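Local coordinates for protein L-ornithine 5-monooxygenase (Pseudomonas aeruginosa, PDB 3S5W) that catalyses the FAD- and NADPH-dependent hydroxylation of L-ornithine to N(5)-hydroxyornithine, the first step in making hydroxamate siderophores such as pyoverdin, at residues A[104-109]-A[129-134]; A[211-216]-A[244-249]; A[332-337]-A[362-367]; A[352-355]-A[360-363]. One frame throughout, in Å; residues are numbered along the deposited sequence.

Interaction 1 of 4, residues A[104-109]-A[129-134]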
loop_
_atom_site.group_PDB
_atom_site.type_symbol
_atom_site.label_atom_id
_atom_site.label_comp_id
_atom_site.label_asym_id
_atom_site.label_seq_id
_atom_site.Cartn_x
_atom_site.Cartn_y
_atom_site.Cartn_z
ATOM N N VAL A 104 19.672 -7.967 -4.679
ATOM C CA VAL A 104 21.090 -8.006 -5.106
ATOM C C VAL A 104 21.220 -8.802 -6.414
ATOM O O VAL A 104 21.930 -8.396 -7.330
ATOM C CB VAL A 104 22.022 -8.485 -3.989
ATOM C CG1 VAL A 104 23.486 -8.593 -4.465
ATOM C CG2 VAL A 104 21.942 -7.542 -2.808
ATOM N N ASN A 105 20.505 -9.918 -6.517
ATOM C CA ASN A 105 20.590 -10.697 -7.759
ATOM C C ASN A 105 19.999 -9.950 -8.943
ATOM O O ASN A 105 20.560 -9.962 -10.048
ATOM C CB ASN A 105 20.004 -12.097 -7.633
ATOM C CG ASN A 105 20.541 -13.011 -8.734
ATOM O OD1 ASN A 105 21.748 -13.062 -8.949
ATOM N ND2 ASN A 105 19.648 -13.668 -9.466
ATOM N N TYR A 106 18.879 -9.256 -8.688
ATOM C CA TYR A 106 18.262 -8.397 -9.657
ATOM C C TYR A 106 19.274 -7.385 -10.235
ATOM O O TYR A 106 19.374 -7.231 -11.463
ATOM C CB TYR A 106 17.021 -7.712 -9.033
ATOM C CG TYR A 106 16.674 -6.415 -9.696
ATOM C CD1 TYR A 106 17.052 -5.199 -9.126
ATOM C CD2 TYR A 106 15.978 -6.393 -10.901
ATOM C CE1 TYR A 106 16.766 -4.010 -9.754
ATOM C CE2 TYR A 106 15.664 -5.189 -11.529
ATOM C CZ TYR A 106 16.058 -4.010 -10.950
ATOM O OH TYR A 106 15.762 -2.820 -11.563
ATOM N N LEU A 107 20.032 -6.722 -9.356
ATOM C CA LEU A 107 21.065 -5.768 -9.800
ATOM C C LEU A 107 22.143 -6.452 -10.640
ATOM O O LEU A 107 22.556 -5.928 -11.678
ATOM C CB LEU A 107 21.736 -5.088 -8.591
ATOM C CG LEU A 107 20.835 -4.151 -7.764
ATOM C CD1 LEU A 107 21.654 -3.737 -6.506
ATOM C CD2 LEU A 107 20.408 -2.952 -8.614
ATOM N N HIS A 108 22.574 -7.616 -10.184
ATOM C CA HIS A 108 23.623 -8.349 -10.880
ATOM C C HIS A 108 23.159 -8.781 -12.280
ATOM O O HIS A 108 23.889 -8.664 -13.253
ATOM C CB HIS A 108 24.049 -9.570 -10.057
ATOM C CG HIS A 108 25.059 -10.422 -10.757
ATOM N ND1 HIS A 108 26.400 -10.102 -10.792
ATOM C CD2 HIS A 108 24.916 -11.534 -11.505
ATOM C CE1 HIS A 108 27.044 -11.000 -11.511
ATOM N NE2 HIS A 108 26.168 -11.879 -11.958
ATOM N N LYS A 109 21.926 -9.267 -12.364
ATOM C CA LYS A 109 21.314 -9.624 -13.655
ATOM C C LYS A 109 21.153 -8.455 -14.618
ATOM O O LYS A 109 21.110 -8.675 -15.830
ATOM C CB LYS A 109 19.960 -10.319 -13.449
ATOM C CG LYS A 109 20.066 -11.706 -12.774
ATOM C CD LYS A 109 20.755 -12.757 -13.657
ATOM C CE LYS A 109 19.719 -13.594 -14.381
ATOM N NZ LYS A 109 20.324 -14.863 -14.865
ATOM N N PHE A 129 12.657 0.112 -7.369
ATOM C CA PHE A 129 12.023 -1.037 -6.737
ATOM C C PHE A 129 10.831 -1.536 -7.583
ATOM O O PHE A 129 10.560 -2.716 -7.602
ATOM C CB PHE A 129 11.575 -0.711 -5.327
ATOM C CG PHE A 129 11.365 -1.930 -4.480
ATOM C CD1 PHE A 129 12.456 -2.606 -3.948
ATOM C CD2 PHE A 129 10.095 -2.392 -4.209
ATOM C CE1 PHE A 129 12.278 -3.745 -3.138
ATOM C CE2 PHE A 129 9.907 -3.539 -3.404
ATOM C CZ PHE A 129 11.000 -4.201 -2.872
ATOM N N ASN A 130 10.129 -0.612 -8.249
ATOM C CA ASN A 130 9.064 -0.955 -9.211
ATOM C C ASN A 130 9.616 -1.855 -10.342
ATOM O O ASN A 130 9.021 -2.862 -10.693
ATOM C CB ASN A 130 8.430 0.318 -9.820
ATOM C CG ASN A 130 7.445 0.000 -10.947
ATOM O OD1 ASN A 130 6.418 -0.669 -10.732
ATOM N ND2 ASN A 130 7.766 0.460 -12.164
ATOM N N ASP A 131 10.762 -1.476 -10.897
ATOM C CA ASP A 131 11.409 -2.273 -11.946
ATOM C C ASP A 131 11.794 -3.664 -11.417
ATOM O O ASP A 131 11.627 -4.660 -12.114
ATOM C CB ASP A 131 12.648 -1.543 -12.471
ATOM C CG ASP A 131 13.167 -2.151 -13.739
ATOM O OD1 ASP A 131 12.510 -1.944 -14.763
ATOM O OD2 ASP A 131 14.211 -2.841 -13.705
ATOM N N TYR A 132 12.284 -3.720 -10.173
ATOM C CA TYR A 132 12.618 -4.978 -9.502
ATOM C C TYR A 132 11.375 -5.884 -9.363
ATOM O O TYR A 132 11.427 -7.073 -9.652
ATOM C CB TYR A 132 13.220 -4.690 -8.113
ATOM C CG TYR A 132 13.176 -5.833 -7.137
ATOM C CD1 TYR A 132 13.954 -6.974 -7.331
ATOM C CD2 TYR A 132 12.387 -5.758 -5.969
ATOM C CE1 TYR A 132 13.933 -8.011 -6.418
ATOM C CE2 TYR A 132 12.342 -6.825 -5.055
ATOM C CZ TYR A 132 13.124 -7.928 -5.299
ATOM O OH TYR A 132 13.109 -8.966 -4.441
ATOM N N LEU A 133 10.275 -5.311 -8.902
ATOM C CA LEU A 133 9.044 -6.085 -8.738
ATOM C C LEU A 133 8.540 -6.637 -10.078
ATOM O O LEU A 133 8.130 -7.802 -10.148
ATOM C CB LEU A 133 7.964 -5.209 -8.098
ATOM C CG LEU A 133 8.252 -4.895 -6.631
ATOM C CD1 LEU A 133 7.229 -3.892 -6.146
ATOM C CD2 LEU A 133 8.222 -6.163 -5.711
ATOM N N ARG A 134 8.574 -5.792 -11.110
ATOM C CA ARG A 134 8.154 -6.216 -12.469
ATOM C C ARG A 134 9.072 -7.329 -12.960
ATOM O O ARG A 134 8.619 -8.306 -13.544
ATOM C CB ARG A 134 8.193 -5.030 -13.415
ATOM C CG ARG A 134 7.034 -4.065 -13.157
ATOM C CD ARG A 134 7.157 -2.757 -13.915
ATOM N NE ARG A 134 7.443 -2.967 -15.330
ATOM C CZ ARG A 134 6.527 -3.133 -16.278
ATOM N NH1 ARG A 134 5.228 -3.102 -15.985
ATOM N NH2 ARG A 134 6.918 -3.332 -17.530
#
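The phenol of Tyr106 crosses from helix 103-109 to helix 126-137, where two consecutive residues, Asp131 and Tyr132, receive it. Tyr106 OH donates a short hydrogen bond of 2.6 Å to Asp131 OD2, which accepts it with its anti lone pair, the one turned away from the other carboxylate oxygen. OD2 lies at the edge of the Tyr106 ring, near its plane, although the carboxylate as a whole is twisted 58° from that ring. A tyrosine suits this place because its flat body can pack against a helix while its hydroxyl still reaches a charged group. Arg112 also bonds to Tyr106 OH, so the hydroxyl is gripped by an acidic and a basic side chain together.

The packing joins two helices on the FAD side of the protein, with helix 113-119 between them in sequence. Helix 126-137 also adjoins the FAD-binding run: Asn130 bonds to the backbone of Trp72, and Arg134 pairs with Asp69.

Tyr132 supplies the apolar side of the contact. Its CA sits over one face of the Tyr106 ring, 3.8 Å from the centroid, as a CH-pi contact. With CG anti to the backbone N (chi1 160°), the Tyr132 ring turns an edge toward the Tyr106 face in an offset edge-to-face pair, centroids 5.5 Å apart and planes at 68°. Its CD1 comes within 3.6 Å of Tyr106 CB, the root of the opposing side chain. The Tyr132 hydroxyl is engaged elsewhere, by Tyr101 O and Leu91 N.

Interaction 2 of 4, residues A[211-216]-A[244-249]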
loop_
_atom_site.group_PDB
_atom_site.type_symbol
_atom_site.label_atom_id
_atom_site.label_comp_id
_atom_site.label_asym_id
_atom_site.label_seq_id
_atom_site.Cartn_x
_atom_site.Cartn_y
_atom_site.Cartn_z
ATOM N N SER A 211 -2.785 8.860 -4.612
ATOM C CA SER A 211 -2.608 7.600 -5.357
ATOM C C SER A 211 -2.780 7.780 -6.882
ATOM O O SER A 211 -2.309 6.944 -7.641
ATOM C CB SER A 211 -3.568 6.503 -4.843
ATOM O OG SER A 211 -4.926 6.937 -5.048
ATOM N N GLN A 212 -3.440 8.863 -7.312
ATOM C CA GLN A 212 -3.603 9.179 -8.745
ATOM C C GLN A 212 -2.798 10.395 -9.211
ATOM O O GLN A 212 -3.078 10.983 -10.262
ATOM C CB GLN A 212 -5.104 9.339 -9.069
ATOM C CG GLN A 212 -5.829 7.994 -8.999
ATOM C CD GLN A 212 -5.414 7.051 -10.129
ATOM O OE1 GLN A 212 -4.657 6.111 -9.912
ATOM N NE2 GLN A 212 -5.884 7.333 -11.358
ATOM N N TYR A 213 -1.772 10.763 -8.441
ATOM C CA TYR A 213 -1.084 12.047 -8.649
ATOM C C TYR A 213 -0.607 12.252 -10.102
ATOM O O TYR A 213 -0.920 13.262 -10.742
ATOM C CB TYR A 213 0.098 12.145 -7.659
ATOM C CG TYR A 213 0.947 13.362 -7.814
ATOM C CD1 TYR A 213 2.079 13.348 -8.662
ATOM C CD2 TYR A 213 0.641 14.549 -7.117
ATOM C CE1 TYR A 213 2.885 14.498 -8.821
ATOM C CE2 TYR A 213 1.450 15.702 -7.266
ATOM C CZ TYR A 213 2.573 15.659 -8.110
ATOM O OH TYR A 213 3.361 16.762 -8.274
ATOM N N LEU A 214 0.152 11.292 -10.619
ATOM C CA LEU A 214 0.801 11.458 -11.935
ATOM C C LEU A 214 -0.210 11.520 -13.074
ATOM O O LEU A 214 -0.006 12.226 -14.070
ATOM C CB LEU A 214 1.847 10.365 -12.162
ATOM C CG LEU A 214 3.222 10.630 -11.518
ATOM C CD1 LEU A 214 4.157 9.427 -11.710
ATOM C CD2 LEU A 214 3.890 11.915 -12.018
ATOM N N GLU A 215 -1.330 10.834 -12.886
ATOM C CA GLU A 215 -2.423 10.821 -13.872
ATOM C C GLU A 215 -3.079 12.207 -14.037
ATOM O O GLU A 215 -3.413 12.614 -15.152
ATOM C CB GLU A 215 -3.473 9.766 -13.484
ATOM C CG GLU A 215 -4.652 9.670 -14.456
ATOM C CD GLU A 215 -4.311 8.850 -15.706
ATOM O OE1 GLU A 215 -3.117 8.827 -16.126
ATOM O OE2 GLU A 215 -5.236 8.208 -16.258
ATOM N N HIS A 216 -3.224 12.937 -12.937
ATOM C CA HIS A 216 -3.864 14.255 -12.966
ATOM C C HIS A 216 -2.894 15.371 -13.216
ATOM O O HIS A 216 -3.287 16.386 -13.777
ATOM C CB HIS A 216 -4.597 14.538 -11.670
ATOM C CG HIS A 216 -5.856 13.771 -11.536
ATOM N ND1 HIS A 216 -5.894 12.500 -11.004
ATOM C CD2 HIS A 216 -7.127 14.080 -11.879
ATOM C CE1 HIS A 216 -7.136 12.055 -11.037
ATOM N NE2 HIS A 216 -7.905 12.997 -11.552
ATOM N N ILE A 244 7.048 18.456 -2.550
ATOM C CA ILE A 244 8.392 18.660 -3.089
ATOM C C ILE A 244 8.340 18.518 -4.632
ATOM O O ILE A 244 9.011 19.282 -5.381
ATOM C CB ILE A 244 9.378 17.657 -2.415
ATOM C CG1 ILE A 244 9.811 18.203 -1.047
ATOM C CG2 ILE A 244 10.580 17.328 -3.315
ATOM C CD1 ILE A 244 10.536 19.618 -1.078
ATOM N N ASP A 245 7.549 17.561 -5.114
ATOM C CA ASP A 245 7.382 17.469 -6.560
ATOM C C ASP A 245 6.799 18.750 -7.195
ATOM O O ASP A 245 7.305 19.230 -8.212
ATOM C CB ASP A 245 6.534 16.278 -6.965
ATOM C CG ASP A 245 6.738 15.922 -8.424
ATOM O OD1 ASP A 245 7.887 15.603 -8.788
ATOM O OD2 ASP A 245 5.762 15.950 -9.181
ATOM N N LEU A 246 5.727 19.302 -6.610
ATOM C CA LEU A 246 5.199 20.581 -7.097
ATOM C C LEU A 246 6.273 21.658 -7.050
ATOM O O LEU A 246 6.475 22.399 -8.048
ATOM C CB LEU A 246 3.932 21.027 -6.344
ATOM C CG LEU A 246 2.748 20.060 -6.557
ATOM C CD1 LEU A 246 1.593 20.440 -5.640
ATOM C CD2 LEU A 246 2.297 20.089 -8.011
ATOM N N ASN A 247 6.965 21.760 -5.914
ATOM C CA ASN A 247 7.985 22.800 -5.767
ATOM C C ASN A 247 9.070 22.700 -6.850
ATOM O O ASN A 247 9.473 23.728 -7.459
ATOM C CB ASN A 247 8.675 22.682 -4.406
ATOM C CG ASN A 247 9.756 23.749 -4.199
ATOM O OD1 ASN A 247 9.445 24.925 -4.048
ATOM N ND2 ASN A 247 11.028 23.336 -4.204
ATOM N N ASP A 248 9.539 21.462 -7.062
ATOM C CA ASP A 248 10.690 21.208 -7.930
ATOM C C ASP A 248 10.332 21.218 -9.421
ATOM O O ASP A 248 11.143 21.644 -10.226
ATOM C CB ASP A 248 11.389 19.878 -7.579
ATOM C CG ASP A 248 12.116 19.905 -6.230
ATOM O OD1 ASP A 248 12.202 20.976 -5.600
ATOM O OD2 ASP A 248 12.597 18.824 -5.798
ATOM N N SER A 249 9.132 20.764 -9.779
ATOM C CA SER A 249 8.821 20.439 -11.186
ATOM C C SER A 249 7.744 21.288 -11.830
ATOM O O SER A 249 7.580 21.243 -13.053
ATOM C CB SER A 249 8.402 18.989 -11.298
ATOM O OG SER A 249 9.556 18.208 -11.251
#
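Tyr213, in the first turn of the short helix 213-217, has the most surface buried here and meets Asp245 and Leu246 of helix 237-249. With the two backbones well apart, 10.3 Å from Tyr213 CA to Asp245 CA, a long side chain such as tyrosine suits the gap. Its ring is carried outward with CG anti to the backbone N (chi1 176°), and OH at the far end donates to Asp245 OD2 at 2.7 Å. The aspartate accepts with its anti lone pair. OD2 stands at the ring edge, also 3.2 Å from Tyr213 CE1, while the carboxylate plane is turned 70° from the ring. The bond gives a buried carboxylate oxygen a polar partner.

Leu246, next along the helix, contributes a methyl group: its CD2 lies 3.5 Å from Tyr213 OH, approaching obliquely. Leu246 thus sets hydrocarbon beside the phenol end.

The contact belongs to the NADP(+)-binding Rossmann-type domain. The NADP(+)-binding residues Gly235 to Ser238 run into the start of helix 237-249. Leu246 packs down on Ile230 and Ile232 of strand 228-233, and both it and Tyr213 touch Ile370 of the adjacent strand 368-371.

Interaction 3 of 4, residues A[332-337]-A[362-367]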
loop_
_atom_site.group_PDB
_atom_site.type_symbol
_atom_site.label_atom_id
_atom_site.label_comp_id
_atom_site.label_asym_id
_atom_site.label_seq_id
_atom_site.Cartn_x
_atom_site.Cartn_y
_atom_site.Cartn_z
ATOM N N ALA A 332 2.605 28.032 0.958
ATOM C CA ALA A 332 2.132 28.260 2.322
ATOM C C ALA A 332 2.093 26.945 3.109
ATOM O O ALA A 332 1.677 25.882 2.602
ATOM C CB ALA A 332 0.757 28.947 2.313
ATOM N N PHE A 333 2.555 27.022 4.351
ATOM C CA PHE A 333 2.531 25.894 5.263
ATOM C C PHE A 333 1.383 26.143 6.259
ATOM O O PHE A 333 1.555 26.841 7.259
ATOM C CB PHE A 333 3.871 25.770 6.002
ATOM C CG PHE A 333 3.987 24.527 6.823
ATOM C CD1 PHE A 333 4.146 23.285 6.203
ATOM C CD2 PHE A 333 3.953 24.596 8.213
ATOM C CE1 PHE A 333 4.235 22.109 6.969
ATOM C CE2 PHE A 333 4.049 23.438 8.993
ATOM C CZ PHE A 333 4.154 22.175 8.351
ATOM N N ARG A 334 0.210 25.604 5.967
ATOM C CA ARG A 334 -0.986 25.839 6.801
ATOM C C ARG A 334 -1.191 24.720 7.795
ATOM O O ARG A 334 -2.024 23.852 7.591
ATOM C CB ARG A 334 -2.216 26.080 5.925
ATOM C CG ARG A 334 -1.961 27.220 4.906
ATOM C CD ARG A 334 -3.095 27.295 3.909
ATOM N NE ARG A 334 -3.884 28.485 4.106
ATOM C CZ ARG A 334 -3.713 29.608 3.429
ATOM N NH1 ARG A 334 -2.775 29.692 2.502
ATOM N NH2 ARG A 334 -4.486 30.643 3.679
ATOM N N CYS A 335 -0.407 24.748 8.878
ATOM C CA CYS A 335 -0.525 23.753 9.928
ATOM C C CYS A 335 -1.703 24.138 10.833
ATOM O O CYS A 335 -2.217 25.238 10.715
ATOM C CB CYS A 335 0.776 23.582 10.717
ATOM S SG CYS A 335 1.579 25.153 11.173
ATOM N N MET A 336 -2.148 23.190 11.648
ATOM C CA MET A 336 -3.323 23.335 12.545
ATOM C C MET A 336 -4.572 23.799 11.784
ATOM O O MET A 336 -5.382 24.567 12.326
ATOM C CB MET A 336 -3.028 24.287 13.731
ATOM C CG MET A 336 -1.954 23.736 14.696
ATOM S SD MET A 336 -1.683 24.950 16.012
ATOM C CE MET A 336 -1.179 26.436 15.129
ATOM N N THR A 337 -4.720 23.334 10.537
ATOM C CA THR A 337 -5.770 23.842 9.668
ATOM C C THR A 337 -6.649 22.682 9.212
ATOM O O THR A 337 -6.144 21.605 8.815
ATOM C CB THR A 337 -5.199 24.612 8.454
ATOM O OG1 THR A 337 -4.475 25.759 8.898
ATOM C CG2 THR A 337 -6.296 25.090 7.521
ATOM N N SER A 362 -10.908 31.161 7.158
ATOM C CA SER A 362 -10.657 31.856 5.900
ATOM C C SER A 362 -11.090 30.988 4.714
ATOM O O SER A 362 -11.324 29.786 4.844
ATOM C CB SER A 362 -9.198 32.272 5.769
ATOM O OG SER A 362 -8.359 31.162 5.999
ATOM N N VAL A 363 -11.229 31.635 3.574
ATOM C CA VAL A 363 -11.759 31.003 2.392
ATOM C C VAL A 363 -10.672 31.134 1.343
ATOM O O VAL A 363 -10.258 32.246 1.039
ATOM C CB VAL A 363 -13.082 31.697 1.935
ATOM C CG1 VAL A 363 -13.538 31.159 0.606
ATOM C CG2 VAL A 363 -14.185 31.471 2.952
ATOM N N GLU A 364 -10.182 30.011 0.821
ATOM C CA GLU A 364 -9.190 30.068 -0.263
ATOM C C GLU A 364 -9.667 29.220 -1.436
ATOM O O GLU A 364 -10.211 28.148 -1.241
ATOM C CB GLU A 364 -7.802 29.565 0.195
ATOM C CG GLU A 364 -7.215 30.247 1.455
ATOM C CD GLU A 364 -6.735 31.698 1.246
ATOM O OE1 GLU A 364 -6.276 32.045 0.136
ATOM O OE2 GLU A 364 -6.801 32.488 2.228
ATOM N N THR A 365 -9.411 29.693 -2.641
ATOM C CA THR A 365 -9.805 28.960 -3.847
ATOM C C THR A 365 -8.591 28.394 -4.585
ATOM O O THR A 365 -7.606 29.120 -4.829
ATOM C CB THR A 365 -10.655 29.862 -4.778
ATOM O OG1 THR A 365 -11.844 30.244 -4.080
ATOM C CG2 THR A 365 -11.082 29.118 -6.063
ATOM N N TYR A 366 -8.687 27.111 -4.946
ATOM C CA TYR A 366 -7.584 26.357 -5.550
ATOM C C TYR A 366 -7.987 25.832 -6.914
ATOM O O TYR A 366 -9.157 25.520 -7.143
ATOM C CB TYR A 366 -7.190 25.190 -4.634
ATOM C CG TYR A 366 -6.663 25.690 -3.298
ATOM C CD1 TYR A 366 -5.319 26.083 -3.146
ATOM C CD2 TYR A 366 -7.503 25.800 -2.209
ATOM C CE1 TYR A 366 -4.846 26.564 -1.917
ATOM C CE2 TYR A 366 -7.044 26.277 -0.991
ATOM C CZ TYR A 366 -5.730 26.665 -0.844
ATOM O OH TYR A 366 -5.314 27.144 0.395
ATOM N N ASP A 367 -6.993 25.688 -7.781
ATOM C CA ASP A 367 -7.155 25.122 -9.099
ATOM C C ASP A 367 -7.258 23.602 -9.006
ATOM O O ASP A 367 -7.909 22.965 -9.834
ATOM C CB ASP A 367 -5.980 25.535 -9.994
ATOM C CG ASP A 367 -5.989 27.024 -10.315
ATOM O OD1 ASP A 367 -5.116 27.780 -9.827
ATOM O OD2 ASP A 367 -6.889 27.451 -11.051
#
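Arg334 and Glu364 form a salt bridge between the edge strands of two sheets. Only NH2 of the arginine and OE2 of the glutamate come close, at a rather long 3.3 Å; with the guanidinium and carboxylate planes 45° apart, the pairing is electrostatic and one-pointed, without the flat, two-pronged geometry of an ideal arginine-carboxylate pair. In Glu364, chi1 sets CG over one face of the guanidinium, 3.5 Å from Arg334 NH2, and the bend at chi2 (-72°) turns the carboxylate so that OE2 faces NH2. The hydroxyl of Tyr366 stands over the same face, offset toward the rim, with OH 4.2 Å from Arg334 CD. The tyrosine ring is almost perpendicular to the guanidinium, at 87°, so it presents its hydroxyl end rather than stacking flat.

Asp256, in the second shell, ties the arginine to the tyrosine: its OD2 makes a salt bridge with Arg334 NH1 and a hydrogen bond with Tyr366 OH. The cation probably offsets the negative charge of Asp256 and Glu364, and may favour Asp256 staying ionised. The long, branched cation suits a place where acidic partners come from different strands. Leu353 packs against the same arginine.

Strand 332-334 is an outer strand of the five-stranded parallel sheet of the NADP(+)-binding domain, bonded through its backbone to strand 253-258, from which Asp256 comes. Strand 361-366 borders the three-stranded antiparallel sheet, and Tyr366 reaches from it onto Ile258, Lys229 and Ala231 of the parallel sheet.

Interaction 4 of 4, residues A[352-355]-A[360-363]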
loop_
_atom_site.group_PDB
_atom_site.type_symbol
_atom_site.label_atom_id
_atom_site.label_comp_id
_atom_site.label_asym_id
_atom_site.label_seq_id
_atom_site.Cartn_x
_atom_site.Cartn_y
_atom_site.Cartn_z
ATOM N N ALA A 352 -13.040 26.269 2.853
ATOM C CA ALA A 352 -13.190 27.049 4.074
ATOM C C ALA A 352 -12.266 26.400 5.102
ATOM O O ALA A 352 -12.441 25.236 5.472
ATOM C CB ALA A 352 -14.661 27.075 4.544
ATOM N N LEU A 353 -11.266 27.170 5.520
ATOM C CA LEU A 353 -10.150 26.668 6.319
ATOM C C LEU A 353 -10.156 27.229 7.757
ATOM O O LEU A 353 -10.080 28.460 7.965
ATOM C CB LEU A 353 -8.836 26.994 5.631
ATOM C CG LEU A 353 -8.639 26.446 4.204
ATOM C CD1 LEU A 353 -7.321 27.009 3.676
ATOM C CD2 LEU A 353 -8.648 24.938 4.141
ATOM N N ARG A 354 -10.270 26.329 8.722
ATOM C CA ARG A 354 -10.305 26.731 10.129
ATOM C C ARG A 354 -8.906 26.585 10.707
ATOM O O ARG A 354 -8.370 25.481 10.756
ATOM C CB ARG A 354 -11.294 25.859 10.918
ATOM C CG ARG A 354 -11.406 26.207 12.419
ATOM C CD ARG A 354 -12.212 27.472 12.672
ATOM N NE ARG A 354 -13.605 27.312 12.269
ATOM C CZ ARG A 354 -14.506 28.297 12.244
ATOM N NH1 ARG A 354 -14.163 29.536 12.579
ATOM N NH2 ARG A 354 -15.744 28.041 11.850
ATOM N N ASP A 355 -8.325 27.693 11.138
ATOM C CA ASP A 355 -7.022 27.687 11.797
ATOM C C ASP A 355 -7.260 27.518 13.308
ATOM O O ASP A 355 -7.752 28.461 13.956
ATOM C CB ASP A 355 -6.322 29.013 11.453
ATOM C CG ASP A 355 -4.906 29.141 12.046
ATOM O OD1 ASP A 355 -4.575 28.517 13.079
ATOM O OD2 ASP A 355 -4.120 29.919 11.472
ATOM N N GLU A 360 -9.914 31.219 13.674
ATOM C CA GLU A 360 -10.424 31.939 12.500
ATOM C C GLU A 360 -10.671 31.070 11.277
ATOM O O GLU A 360 -10.004 30.053 11.073
ATOM C CB GLU A 360 -9.463 33.049 12.110
ATOM C CG GLU A 360 -9.376 34.166 13.147
ATOM C CD GLU A 360 -8.763 35.420 12.571
ATOM O OE1 GLU A 360 -7.609 35.364 12.074
ATOM O OE2 GLU A 360 -9.444 36.464 12.619
ATOM N N LEU A 361 -11.653 31.493 10.484
ATOM C CA LEU A 361 -12.031 30.814 9.265
ATOM C C LEU A 361 -11.671 31.706 8.101
ATOM O O LEU A 361 -12.043 32.886 8.073
ATOM C CB LEU A 361 -13.528 30.499 9.255
ATOM C CG LEU A 361 -14.088 29.713 8.056
ATOM C CD1 LEU A 361 -13.665 28.261 8.170
ATOM C CD2 LEU A 361 -15.607 29.827 8.000
ATOM N N SER A 362 -10.908 31.161 7.158
ATOM C CA SER A 362 -10.657 31.856 5.900
ATOM C C SER A 362 -11.090 30.988 4.714
ATOM O O SER A 362 -11.324 29.786 4.844
ATOM C CB SER A 362 -9.198 32.272 5.769
ATOM O OG SER A 362 -8.359 31.162 5.999
ATOM N N VAL A 363 -11.229 31.635 3.574
ATOM C CA VAL A 363 -11.759 31.003 2.392
ATOM C C VAL A 363 -10.672 31.134 1.343
ATOM O O VAL A 363 -10.258 32.246 1.039
ATOM C CB VAL A 363 -13.082 31.697 1.935
ATOM C CG1 VAL A 363 -13.538 31.159 0.606
ATOM C CG2 VAL A 363 -14.185 31.471 2.952
#
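Two bends in the Arg354 chain, at chi2 (76°) and chi3 (65°), fold its guanidinium across Leu361, whose own CG lies anti to its backbone N. The two side chains cross at about a right angle, and Leu361 CB lies over one guanidinium face, 3.5 Å from Arg354 NH1. Leu361 CD1 reaches the other way along the strand to Ala352 CB at 3.9 Å, where a small residue leaves room for the larger leucine. Ala352, Arg354, Leu361 and Val363 share this face of the sheet; Leu353 and Ser362 point to the other.

The backbones make a beta hairpin of strands 348-355 and 361-366. Leu353 and Ser362 are a hydrogen-bonded antiparallel pair, with Leu353 N to Ser362 O at 2.7 Å, almost perfectly straight at the hydrogen (179°), and Ser362 N to Leu353 O at 2.9 Å. Nearer the turn, Asp355 N bonds to Glu360 O, also at 2.9 Å. In the flanking non-hydrogen-bonded pairs, CA-H groups make weak CA-H...O contacts with carbonyl oxygens, as where Leu361 CA lies 3.3 Å from Leu353 O.

The cation of Arg354 finds its charge partner in Glu340 on the neighbouring strand 337-345. Arginine can thus serve all three strands at once: its charge is partly balanced by Glu340 and NH1 is bonded to Gly359 O in the turn, while one flat face rests on CB of Leu361.

Overall arrangement
Interactions 3 and 4 are one unit: their centres lie about 8 Å apart, both use strand 361-366, and they share Ser362 and Val363. Leu353 joins them, its CD1 3.8 Å from both Arg334 NE and Tyr366 OH. Interaction 2, whose helices pack on the parallel sheet that holds strand 332-334, is centred about 18 Å from interaction 3 without touching it. Interaction 1 lies farther off, its centre about 25 Å from that of interaction 2 and 47 Å from that of interaction 4. Around the cofactors, the side chains of Tyr132 and Tyr213 come within about 10 and 9 Å of FAD, while those of Leu353 and Arg334 lie about 10 and 12 Å from bound NADP(+).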